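Local coordinates for protein xylulose kinase (Bifidobacterium adolescentis ATCC 15703, PDB 3I8B) that probably phosphorylates D-xylulose to D-xylulose 5-phosphate at the expense of ATP, as a magnesium-binding sugar kinase of the FGGY family, at residues A278-G283 with A465-A470; A469-S474 with E478-Q483; W149-E152 with N157-K160. All blocks are in the same frame, centred on the assembly; numbering follows the deposited sequence.

Contact 1. Residues A278-G283 with A465-A470; sequences ASLGLG and AARQAA
Arg-467 reaches from the helix 460-474 to the C-terminal end of the helix 274-281 and donates its NH1 to the carbonyl O of Leu-280 at 3.0 Å. The bond is somewhat bent, 148° at the hydrogen, and the oxygen lies near the guanidinium edge, 17° out of its plane. The CA of Gly-283 comes obliquely to the same nitrogen, 3.5 Å from NH1. The two methyls of Leu-280 meet different residues: CD1 lies 3.9 Å from NH1 of Arg-467, while CD2 packs 3.7 Å from CB of Gln-468. The carbonyl of Leu-280 also takes the backbone N of Gly-283 at 2.8 Å, within the Schellman motif that ends the helix, so two donors grip one oxygen. The helices meet where the actin-like halves of the FGGY kinase fold join, helix 460-474 packing on strands 6-12 and 65-72 of the N-terminal sheet. With CG anti to the backbone N (chi1 -164°) and the chain extended to NE, the arginine reaches the end of helix 274-281. Its NH2 donates to a water 3.0 Å away, which bonds weakly to Gly-283 O, and its NE is held by Pro-480 O. Gln-468 OE1 is fixed by Gly-271 N.

Contact 2. Residues A469-S474 with E478-Q483; sequences AAWVLS and EPPAWQ
The loop between helix 460-474 and strand 486-490, with two consecutive prolines, folds back here against the last turns of that helix on its way to the outermost strand of the seven-stranded sheet of this FGGY kinase. Its central feature is a CH-pi contact: CA of Pro-479 sits 3.5 Å from the centroid of the five-membered ring of Trp-471, only 7° off the ring normal. The pyrrolidine runs on over the same face and alongside the indole, with CB 3.7 Å from CD2 of Trp-471 and CG and CD above the six-membered ring. The indole is turned to receive it by a first torsion that places CG anti to the backbone N (chi1 -171°). NE1 of Trp-471 lies near the carbonyl of Glu-478 without a hydrogen bond to it, and bonds weakly to the carbonyl oxygens of Glu-476 and Thr-477 in the connecting turn.

Pro-480 crosses the tryptophan side chain at about a right angle, its CD 3.5 Å from CB of Trp-471. Its CG, together with CZ2 of Trp-482, closes on the methyl of Ala-470, each of the two atoms 3.7 Å from that CB. The second indole also carries Pro-480 CB over one of its faces, near the rim, while its NE1 is bonded to Ala-24 O. Where the helix ends, OG of Ser-474 donates back to Trp-471 O at 2.9 Å, and a water bridges the two segments, donating to that same OG and, at 2.6 Å, to Glu-478 O.

Contact 3. Residues W149-E152 with N157-K160; sequences WVAE and NVKK
Apolar packing carries this contact, and its centre is the isopropyl group of Val-158 set against the backbone and side chains of Val-150 and Ala-151. CG2 of Val-158 meets the helix backbone itself, 3.7 Å from N of Ala-151, and lies 3.9 Å from that residue's CB. CG1 approaches the same alanine, so both branches come to CA of Ala-151 from one side and reach its CB. The chi1 of Val-158 is 95°, away from a staggered value, and in this setting both branches face the alanine.

The side chains of Val-150 and Val-158 run antiparallel alongside one another. One branch of Val-150 does the touching: CG1, anti to the backbone N (chi1 175°), comes 3.9 Å from CB of Val-158 and about as near to its backbone N. The same methyl group reaches CB of Asn-157 at 4.1 Å, a looser contact made by the aliphatic root of that side chain. This is a tight helix-helix connection, in which the helix 143-153 is followed almost at once by the short helix 155-158; the closest CA pair, Ala-151 and Val-158, is 5.2 Å apart. Beyond the pair, Val-158 packs on Leu-221 and Ala-224 of the helix 214-225, and Val-150 on Met-77 and Met-91, placing the turn between that helix and the region of Met-77 and strand 90-91, in the N-terminal family region.

As for polar interactions, no hydrogen bond spans the two segments. Within 157-160, Lys-160 N bonds to Asn-157 O at 3.1 Å, and Val-158 O accepts from the side-chain NE2 of His-233.

How the contacts relate
From the N terminus, contact 3 comes first, closing a short local turn between the helices 143-153 and 155-158; it stands in series before the other two. Contact 1 then closes a very long loop of 181 intervening residues where the two actin-like halves join, bringing helix 274-281 against helix 460-474, which itself lies on the N-terminal sheet. Contact 2 begins on the stretch where contact 1 ends, sharing Ala-469 and Ala-470, so the two overlap on one helix, and it folds the next loop back. They touch through Arg-467 and residues Pro-479, Pro-480 and Trp-482, with centres 8 Å apart. Contact 3 stands about 36 Å from contact 1 and 41 Å from contact 2, centre to centre.

Contact 1. Residues A278-G283 with A465-A470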
ATOM      1  N   ALA A 278      -3.857   1.562  -7.480  1.00 12.04           N
ATOM      2  CA  ALA A 278      -5.190   2.145  -7.315  1.00 11.40           C
ATOM      3  C   ALA A 278      -5.136   3.632  -7.623  1.00 12.40           C
ATOM      4  O   ALA A 278      -6.036   4.169  -8.258  1.00 10.57           O
ATOM      5  CB  ALA A 278      -5.723   1.923  -5.894  1.00 11.71           C
ATOM      6  N   SER A 279      -4.079   4.295  -7.150  1.00 13.55           N
ATOM      7  CA  SER A 279      -3.917   5.730  -7.367  1.00 13.66           C
ATOM      8  C   SER A 279      -3.832   6.071  -8.862  1.00 13.85           C
ATOM      9  O   SER A 279      -4.438   7.039  -9.326  1.00 15.07           O
ATOM     10  CB  SER A 279      -2.702   6.259  -6.612  1.00 13.24           C
ATOM     11  OG  SER A 279      -2.796   5.918  -5.230  1.00 14.48           O
ATOM     12  N   LEU A 280      -3.066   5.276  -9.601  1.00 12.28           N
ATOM     13  CA  LEU A 280      -3.006   5.416 -11.049  1.00 15.32           C
ATOM     14  C   LEU A 280      -4.413   5.218 -11.644  1.00 12.28           C
ATOM     15  O   LEU A 280      -4.856   6.010 -12.449  1.00 14.75           O
ATOM     16  CB  LEU A 280      -2.012   4.422 -11.646  1.00 11.00           C
ATOM     17  CG  LEU A 280      -1.626   4.619 -13.115  1.00 16.06           C
ATOM     18  CD1 LEU A 280      -0.872   5.927 -13.337  1.00 12.09           C
ATOM     19  CD2 LEU A 280      -0.820   3.434 -13.607  1.00 11.55           C
ATOM     20  N   GLY A 281      -5.107   4.169 -11.215  1.00 11.81           N
ATOM     21  CA  GLY A 281      -6.433   3.869 -11.726  1.00 13.84           C
ATOM     22  C   GLY A 281      -7.443   4.959 -11.430  1.00 19.28           C
ATOM     23  O   GLY A 281      -8.409   5.155 -12.184  1.00 15.05           O
ATOM     24  N   LEU A 282      -7.215   5.671 -10.328  1.00 14.17           N
ATOM     25  CA  LEU A 282      -8.102   6.741  -9.910  1.00 15.42           C
ATOM     26  C   LEU A 282      -7.744   8.013 -10.639  1.00 17.55           C
ATOM     27  O   LEU A 282      -8.398   9.037 -10.470  1.00 17.40           O
ATOM     28  CB  LEU A 282      -7.992   6.962  -8.400  1.00 14.50           C
ATOM     29  CG  LEU A 282      -8.737   5.962  -7.517  1.00 15.20           C
ATOM     30  CD1 LEU A 282      -8.250   6.061  -6.064  1.00 15.89           C
ATOM     31  CD2 LEU A 282     -10.250   6.171  -7.578  1.00 22.37           C
ATOM     32  N   GLY A 283      -6.699   7.935 -11.458  1.00 15.99           N
ATOM     33  CA  GLY A 283      -6.235   9.070 -12.220  1.00 15.10           C
ATOM     34  C   GLY A 283      -5.535  10.097 -11.346  1.00 19.97           C
ATOM     35  O   GLY A 283      -5.413  11.257 -11.724  1.00 16.98           O
ATOM     36  N   ALA A 465      -3.736  -1.044 -13.148  1.00 10.21           N
ATOM     37  CA  ALA A 465      -2.818  -1.938 -13.845  1.00 10.26           C
ATOM     38  C   ALA A 465      -3.080  -1.928 -15.354  1.00 11.99           C
ATOM     39  O   ALA A 465      -2.134  -1.950 -16.151  1.00  9.01           O
ATOM     40  CB  ALA A 465      -2.874  -3.363 -13.272  1.00  7.42           C
ATOM     41  N   ALA A 466      -4.352  -1.883 -15.749  1.00  9.90           N
ATOM     42  CA  ALA A 466      -4.670  -1.810 -17.170  1.00  9.61           C
ATOM     43  C   ALA A 466      -4.198  -0.487 -17.745  1.00  8.21           C
ATOM     44  O   ALA A 466      -3.727  -0.434 -18.874  1.00 10.31           O
ATOM     45  CB  ALA A 466      -6.191  -1.992 -17.415  1.00  8.47           C
ATOM     46  N   ARG A 467      -4.328   0.584 -16.967  1.00  8.74           N
ATOM     47  CA  ARG A 467      -3.893   1.908 -17.415  1.00 10.52           C
ATOM     48  C   ARG A 467      -2.389   1.936 -17.632  1.00  9.73           C
ATOM     49  O   ARG A 467      -1.888   2.567 -18.568  1.00  9.97           O
ATOM     50  CB  ARG A 467      -4.317   3.002 -16.420  1.00 13.91           C
ATOM     51  CG  ARG A 467      -4.237   4.418 -16.984  1.00 12.81           C
ATOM     52  CD  ARG A 467      -4.715   5.506 -15.995  1.00 15.69           C
ATOM     53  NE  ARG A 467      -4.584   6.832 -16.603  1.00 17.68           N
ATOM     54  CZ  ARG A 467      -4.243   7.948 -15.960  1.00 16.89           C
ATOM     55  NH1 ARG A 467      -3.991   7.926 -14.658  1.00 16.59           N
ATOM     56  NH2 ARG A 467      -4.149   9.095 -16.622  1.00 13.56           N
ATOM     57  N   GLN A 468      -1.664   1.223 -16.793  1.00  8.59           N
ATOM     58  CA  GLN A 468      -0.214   1.206 -16.924  1.00  9.95           C
ATOM     59  C   GLN A 468       0.206   0.378 -18.126  1.00  9.29           C
ATOM     60  O   GLN A 468       1.147   0.736 -18.834  1.00 11.37           O
ATOM     61  CB  GLN A 468       0.450   0.670 -15.653  1.00  9.83           C
ATOM     62  CG  GLN A 468       1.984   0.616 -15.732  1.00  7.81           C
ATOM     63  CD  GLN A 468       2.567  -0.353 -14.702  1.00  9.92           C
ATOM     64  OE1 GLN A 468       2.399  -1.566 -14.817  1.00  8.21           O
ATOM     65  NE2 GLN A 468       3.251   0.188 -13.689  1.00  8.44           N
ATOM     66  N   ALA A 469      -0.480  -0.735 -18.351  1.00 10.39           N
ATOM     67  CA  ALA A 469      -0.196  -1.555 -19.532  1.00 10.57           C
ATOM     68  C   ALA A 469      -0.520  -0.774 -20.814  1.00 10.60           C
ATOM     69  O   ALA A 469       0.241  -0.813 -21.786  1.00 10.16           O
ATOM     70  CB  ALA A 469      -0.981  -2.858 -19.485  1.00  6.54           C
ATOM     71  N   ALA A 470      -1.647  -0.063 -20.814  1.00 12.06           N
ATOM     72  CA  ALA A 470      -1.993   0.789 -21.959  1.00 10.18           C
ATOM     73  C   ALA A 470      -0.982   1.937 -22.148  1.00 10.49           C
ATOM     74  O   ALA A 470      -0.612   2.297 -23.273  1.00 10.62           O
ATOM     75  CB  ALA A 470      -3.405   1.318 -21.825  1.00  9.97           C
TER
HETATM   76  O   HOH W   1      -3.767  11.285 -14.672  1.00 22.23           O

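Contact 2. Residues A469-S474 with E478-Q483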
ATOM      1  N   ALA A 469      -0.480  -0.735 -18.351  1.00 10.39           N
ATOM      2  CA  ALA A 469      -0.196  -1.555 -19.532  1.00 10.57           C
ATOM      3  C   ALA A 469      -0.520  -0.774 -20.814  1.00 10.60           C
ATOM      4  O   ALA A 469       0.241  -0.813 -21.786  1.00 10.16           O
ATOM      5  CB  ALA A 469      -0.981  -2.858 -19.485  1.00  6.54           C
ATOM      6  N   ALA A 470      -1.647  -0.063 -20.814  1.00 12.06           N
ATOM      7  CA  ALA A 470      -1.993   0.789 -21.959  1.00 10.18           C
ATOM      8  C   ALA A 470      -0.982   1.937 -22.148  1.00 10.49           C
ATOM      9  O   ALA A 470      -0.612   2.297 -23.273  1.00 10.62           O
ATOM     10  CB  ALA A 470      -3.405   1.318 -21.825  1.00  9.97           C
ATOM     11  N   TRP A 471      -0.516   2.497 -21.046  1.00 10.76           N
ATOM     12  CA  TRP A 471       0.520   3.530 -21.079  1.00 10.34           C
ATOM     13  C   TRP A 471       1.800   3.025 -21.760  1.00 12.50           C
ATOM     14  O   TRP A 471       2.318   3.665 -22.686  1.00 12.34           O
ATOM     15  CB  TRP A 471       0.812   3.988 -19.646  1.00 10.82           C
ATOM     16  CG  TRP A 471       1.717   5.199 -19.499  1.00 12.69           C
ATOM     17  CD1 TRP A 471       2.181   6.028 -20.489  1.00 14.73           C
ATOM     18  CD2 TRP A 471       2.210   5.736 -18.264  1.00 13.58           C
ATOM     19  NE1 TRP A 471       2.954   7.036 -19.940  1.00 14.96           N
ATOM     20  CE2 TRP A 471       2.979   6.876 -18.575  1.00 18.20           C
ATOM     21  CE3 TRP A 471       2.074   5.357 -16.925  1.00 17.13           C
ATOM     22  CZ2 TRP A 471       3.616   7.640 -17.586  1.00 19.59           C
ATOM     23  CZ3 TRP A 471       2.709   6.105 -15.947  1.00 15.02           C
ATOM     24  CH2 TRP A 471       3.470   7.238 -16.283  1.00 15.96           C
ATOM     25  N   VAL A 472       2.304   1.881 -21.306  1.00 10.58           N
ATOM     26  CA  VAL A 472       3.506   1.277 -21.883  1.00 10.07           C
ATOM     27  C   VAL A 472       3.281   0.939 -23.367  1.00 11.05           C
ATOM     28  O   VAL A 472       4.102   1.262 -24.230  1.00 13.30           O
ATOM     29  CB  VAL A 472       3.932  -0.010 -21.115  1.00  9.85           C
ATOM     30  CG1 VAL A 472       5.103  -0.676 -21.813  1.00 10.97           C
ATOM     31  CG2 VAL A 472       4.287   0.329 -19.658  1.00 12.13           C
ATOM     32  N   LEU A 473       2.159   0.297 -23.658  1.00 11.18           N
ATOM     33  CA  LEU A 473       1.829  -0.072 -25.026  1.00 12.87           C
ATOM     34  C   LEU A 473       1.790   1.134 -25.968  1.00 12.70           C
ATOM     35  O   LEU A 473       2.186   1.025 -27.126  1.00 11.38           O
ATOM     36  CB  LEU A 473       0.494  -0.820 -25.058  1.00 10.45           C
ATOM     37  CG  LEU A 473      -0.088  -1.265 -26.403  1.00 14.55           C
ATOM     38  CD1 LEU A 473       0.880  -2.163 -27.202  1.00 12.55           C
ATOM     39  CD2 LEU A 473      -1.411  -1.972 -26.175  1.00 11.87           C
ATOM     40  N   SER A 474       1.313   2.278 -25.479  1.00 10.55           N
ATOM     41  CA  SER A 474       1.119   3.457 -26.336  1.00 12.84           C
ATOM     42  C   SER A 474       2.428   4.176 -26.659  1.00 16.81           C
ATOM     43  O   SER A 474       2.554   4.834 -27.710  1.00 12.27           O
ATOM     44  CB  SER A 474       0.192   4.459 -25.661  1.00 15.18           C
ATOM     45  OG  SER A 474       0.919   5.224 -24.716  1.00 16.26           O
ATOM     46  N   GLU A 478       2.578  10.714 -21.447  1.00 22.59           N
ATOM     47  CA  GLU A 478       1.555  10.725 -20.414  1.00 23.66           C
ATOM     48  C   GLU A 478       0.704   9.465 -20.481  1.00 20.87           C
ATOM     49  O   GLU A 478       0.511   8.901 -21.564  1.00 17.44           O
ATOM     50  CB  GLU A 478       0.675  11.978 -20.532  1.00 28.65           C
ATOM     51  CG  GLU A 478       1.437  13.299 -20.376  1.00 31.41           C
ATOM     52  CD  GLU A 478       2.040  13.475 -18.986  1.00 36.91           C
ATOM     53  OE1 GLU A 478       1.501  12.896 -18.016  1.00 39.43           O
ATOM     54  OE2 GLU A 478       3.050  14.201 -18.859  1.00 43.92           O
ATOM     55  N   PRO A 479       0.207   9.018 -19.317  1.00 18.23           N
ATOM     56  CA  PRO A 479      -0.652   7.834 -19.193  1.00 19.12           C
ATOM     57  C   PRO A 479      -1.966   8.105 -19.908  1.00 17.86           C
ATOM     58  O   PRO A 479      -2.323   9.272 -20.078  1.00 19.84           O
ATOM     59  CB  PRO A 479      -0.911   7.712 -17.670  1.00 16.66           C
ATOM     60  CG  PRO A 479      -0.208   8.832 -17.012  1.00 19.38           C
ATOM     61  CD  PRO A 479       0.327   9.773 -18.054  1.00 22.62           C
ATOM     62  N   PRO A 480      -2.668   7.045 -20.337  1.00 19.06           N
ATOM     63  CA  PRO A 480      -3.968   7.152 -21.000  1.00 19.33           C
ATOM     64  C   PRO A 480      -4.938   8.054 -20.247  1.00 18.42           C
ATOM     65  O   PRO A 480      -5.186   7.831 -19.060  1.00 17.48           O
ATOM     66  CB  PRO A 480      -4.479   5.704 -20.977  1.00 17.80           C
ATOM     67  CG  PRO A 480      -3.247   4.895 -21.027  1.00 16.85           C
ATOM     68  CD  PRO A 480      -2.225   5.644 -20.227  1.00 18.13           C
ATOM     69  N   ALA A 481      -5.497   9.045 -20.935  1.00 17.48           N
ATOM     70  CA  ALA A 481      -6.485   9.939 -20.335  1.00 17.65           C
ATOM     71  C   ALA A 481      -7.886   9.319 -20.279  1.00 21.10           C
ATOM     72  O   ALA A 481      -8.785   9.753 -21.003  1.00 20.68           O
ATOM     73  CB  ALA A 481      -6.525  11.251 -21.095  1.00 23.62           C
ATOM     74  N   TRP A 482      -8.076   8.324 -19.412  1.00 19.20           N
ATOM     75  CA  TRP A 482      -9.357   7.621 -19.305  1.00 16.85           C
ATOM     76  C   TRP A 482     -10.419   8.398 -18.504  1.00 22.66           C
ATOM     77  O   TRP A 482     -10.104   9.103 -17.544  1.00 22.13           O
ATOM     78  CB  TRP A 482      -9.166   6.212 -18.705  1.00 15.69           C
ATOM     79  CG  TRP A 482      -8.407   5.255 -19.603  1.00 14.71           C
ATOM     80  CD1 TRP A 482      -8.086   5.451 -20.919  1.00 16.67           C
ATOM     81  CD2 TRP A 482      -7.903   3.949 -19.259  1.00 13.73           C
ATOM     82  NE1 TRP A 482      -7.414   4.359 -21.411  1.00 14.55           N
ATOM     83  CE2 TRP A 482      -7.292   3.420 -20.417  1.00 13.35           C
ATOM     84  CE3 TRP A 482      -7.914   3.175 -18.088  1.00 12.68           C
ATOM     85  CZ2 TRP A 482      -6.689   2.158 -20.437  1.00 11.65           C
ATOM     86  CZ3 TRP A 482      -7.314   1.920 -18.107  1.00  9.41           C
ATOM     87  CH2 TRP A 482      -6.715   1.424 -19.272  1.00 11.36           C
ATOM     88  N   GLN A 483     -11.677   8.264 -18.914  1.00 23.82           N
ATOM     89  CA  GLN A 483     -12.789   8.848 -18.176  1.00 28.17           C
ATOM     90  C   GLN A 483     -12.877   8.250 -16.782  1.00 26.59           C
ATOM     91  O   GLN A 483     -12.774   7.035 -16.602  1.00 27.85           O
ATOM     92  CB  GLN A 483     -14.121   8.622 -18.903  1.00 31.60           C
ATOM     93  CG  GLN A 483     -14.597   9.803 -19.739  1.00 41.13           C
ATOM     94  CD  GLN A 483     -15.092  10.971 -18.895  1.00 49.94           C
ATOM     95  OE1 GLN A 483     -14.746  12.130 -19.154  1.00 51.87           O
ATOM     96  NE2 GLN A 483     -15.902  10.672 -17.882  1.00 45.91           N
TER
HETATM   97  O   HOH W   2      -0.575   6.858 -22.805  1.00 17.79           O

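Contact 3. Residues W149-E152 with N157-K160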
ATOM      1  N   TRP A 149      13.059 -12.724   9.792  1.00 10.47           N
ATOM      2  CA  TRP A 149      12.372 -13.726  10.582  1.00 10.93           C
ATOM      3  C   TRP A 149      12.786 -15.123  10.129  1.00 11.53           C
ATOM      4  O   TRP A 149      12.996 -16.028  10.949  1.00 11.93           O
ATOM      5  CB  TRP A 149      10.852 -13.551  10.470  1.00 10.69           C
ATOM      6  CG  TRP A 149      10.103 -14.593  11.246  1.00 12.17           C
ATOM      7  CD1 TRP A 149       9.587 -14.466  12.504  1.00 11.16           C
ATOM      8  CD2 TRP A 149       9.814 -15.934  10.827  1.00 15.66           C
ATOM      9  NE1 TRP A 149       8.987 -15.639  12.890  1.00 13.79           N
ATOM     10  CE2 TRP A 149       9.106 -16.554  11.876  1.00 15.87           C
ATOM     11  CE3 TRP A 149      10.064 -16.661   9.652  1.00 12.15           C
ATOM     12  CZ2 TRP A 149       8.658 -17.874  11.795  1.00 15.54           C
ATOM     13  CZ3 TRP A 149       9.628 -17.968   9.572  1.00 12.86           C
ATOM     14  CH2 TRP A 149       8.930 -18.563  10.640  1.00 17.71           C
ATOM     15  N   VAL A 150      12.898 -15.297   8.816  1.00 10.06           N
ATOM     16  CA  VAL A 150      13.287 -16.581   8.256  1.00 11.93           C
ATOM     17  C   VAL A 150      14.724 -16.922   8.650  1.00 13.67           C
ATOM     18  O   VAL A 150      15.040 -18.082   8.926  1.00 10.64           O
ATOM     19  CB  VAL A 150      13.145 -16.609   6.714  1.00 12.43           C
ATOM     20  CG1 VAL A 150      13.672 -17.927   6.165  1.00  9.14           C
ATOM     21  CG2 VAL A 150      11.684 -16.405   6.311  1.00 12.44           C
ATOM     22  N   ALA A 151      15.598 -15.917   8.670  1.00 12.94           N
ATOM     23  CA  ALA A 151      16.981 -16.165   9.083  1.00 10.95           C
ATOM     24  C   ALA A 151      17.016 -16.594  10.544  1.00 12.81           C
ATOM     25  O   ALA A 151      17.800 -17.459  10.933  1.00 12.00           O
ATOM     26  CB  ALA A 151      17.849 -14.936   8.872  1.00 11.77           C
ATOM     27  N   GLU A 152      16.159 -15.995  11.351  1.00 12.24           N
ATOM     28  CA  GLU A 152      16.163 -16.285  12.783  1.00 13.98           C
ATOM     29  C   GLU A 152      15.504 -17.629  13.102  1.00 16.27           C
ATOM     30  O   GLU A 152      15.986 -18.380  13.949  1.00 15.60           O
ATOM     31  CB  GLU A 152      15.499 -15.147  13.567  1.00 17.93           C
ATOM     32  CG  GLU A 152      15.419 -15.365  15.077  1.00 20.84           C
ATOM     33  CD  GLU A 152      16.783 -15.470  15.751  1.00 24.86           C
ATOM     34  OE1 GLU A 152      16.857 -16.050  16.863  1.00 28.51           O
ATOM     35  OE2 GLU A 152      17.780 -14.988  15.169  1.00 26.57           O
ATOM     36  N   ASN A 157      16.395 -22.733   5.495  1.00 15.49           N
ATOM     37  CA  ASN A 157      15.643 -22.076   4.423  1.00 14.03           C
ATOM     38  C   ASN A 157      16.281 -20.771   3.968  1.00 10.46           C
ATOM     39  O   ASN A 157      16.296 -20.465   2.776  1.00 12.48           O
ATOM     40  CB  ASN A 157      14.209 -21.770   4.897  1.00 12.92           C
ATOM     41  CG  ASN A 157      13.300 -22.983   4.852  1.00 15.44           C
ATOM     42  OD1 ASN A 157      12.177 -22.967   5.391  1.00 15.19           O
ATOM     43  ND2 ASN A 157      13.763 -24.031   4.190  1.00  7.64           N
ATOM     44  N   VAL A 158      16.770 -19.973   4.909  1.00 10.28           N
ATOM     45  CA  VAL A 158      17.302 -18.677   4.532  1.00 11.26           C
ATOM     46  C   VAL A 158      18.546 -18.847   3.669  1.00 13.62           C
ATOM     47  O   VAL A 158      18.771 -18.075   2.733  1.00 10.36           O
ATOM     48  CB  VAL A 158      17.548 -17.742   5.723  1.00 11.77           C
ATOM     49  CG1 VAL A 158      19.027 -17.827   6.206  1.00 13.42           C
ATOM     50  CG2 VAL A 158      17.206 -16.317   5.319  1.00  9.56           C
ATOM     51  N   LYS A 159      19.307 -19.905   3.947  1.00 14.54           N
ATOM     52  CA  LYS A 159      20.541 -20.195   3.222  1.00 11.19           C
ATOM     53  C   LYS A 159      20.301 -20.689   1.794  1.00 14.56           C
ATOM     54  O   LYS A 159      21.224 -20.675   0.978  1.00 13.96           O
ATOM     55  CB  LYS A 159      21.391 -21.218   3.985  1.00 18.40           C
ATOM     56  CG  LYS A 159      22.052 -20.666   5.254  1.00 14.64           C
ATOM     57  CD  LYS A 159      22.873 -21.758   5.941  1.00 21.16           C
ATOM     58  CE  LYS A 159      23.255 -21.361   7.365  1.00 22.26           C
ATOM     59  NZ  LYS A 159      23.759 -22.529   8.142  1.00 24.77           N
ATOM     60  N   LYS A 160      19.079 -21.128   1.489  1.00 11.80           N
ATOM     61  CA  LYS A 160      18.743 -21.571   0.118  1.00 10.26           C
ATOM     62  C   LYS A 160      18.307 -20.418  -0.802  1.00 11.23           C
ATOM     63  O   LYS A 160      18.119 -20.609  -2.003  1.00  9.98           O
ATOM     64  CB  LYS A 160      17.620 -22.620   0.141  1.00 12.01           C
ATOM     65  CG  LYS A 160      17.924 -23.899   0.916  1.00 14.81           C
ATOM     66  CD  LYS A 160      16.778 -24.900   0.737  1.00 19.15           C
ATOM     67  CE  LYS A 160      16.813 -25.987   1.799  1.00 28.06           C
ATOM     68  NZ  LYS A 160      15.795 -27.054   1.554  1.00 28.03           N
TER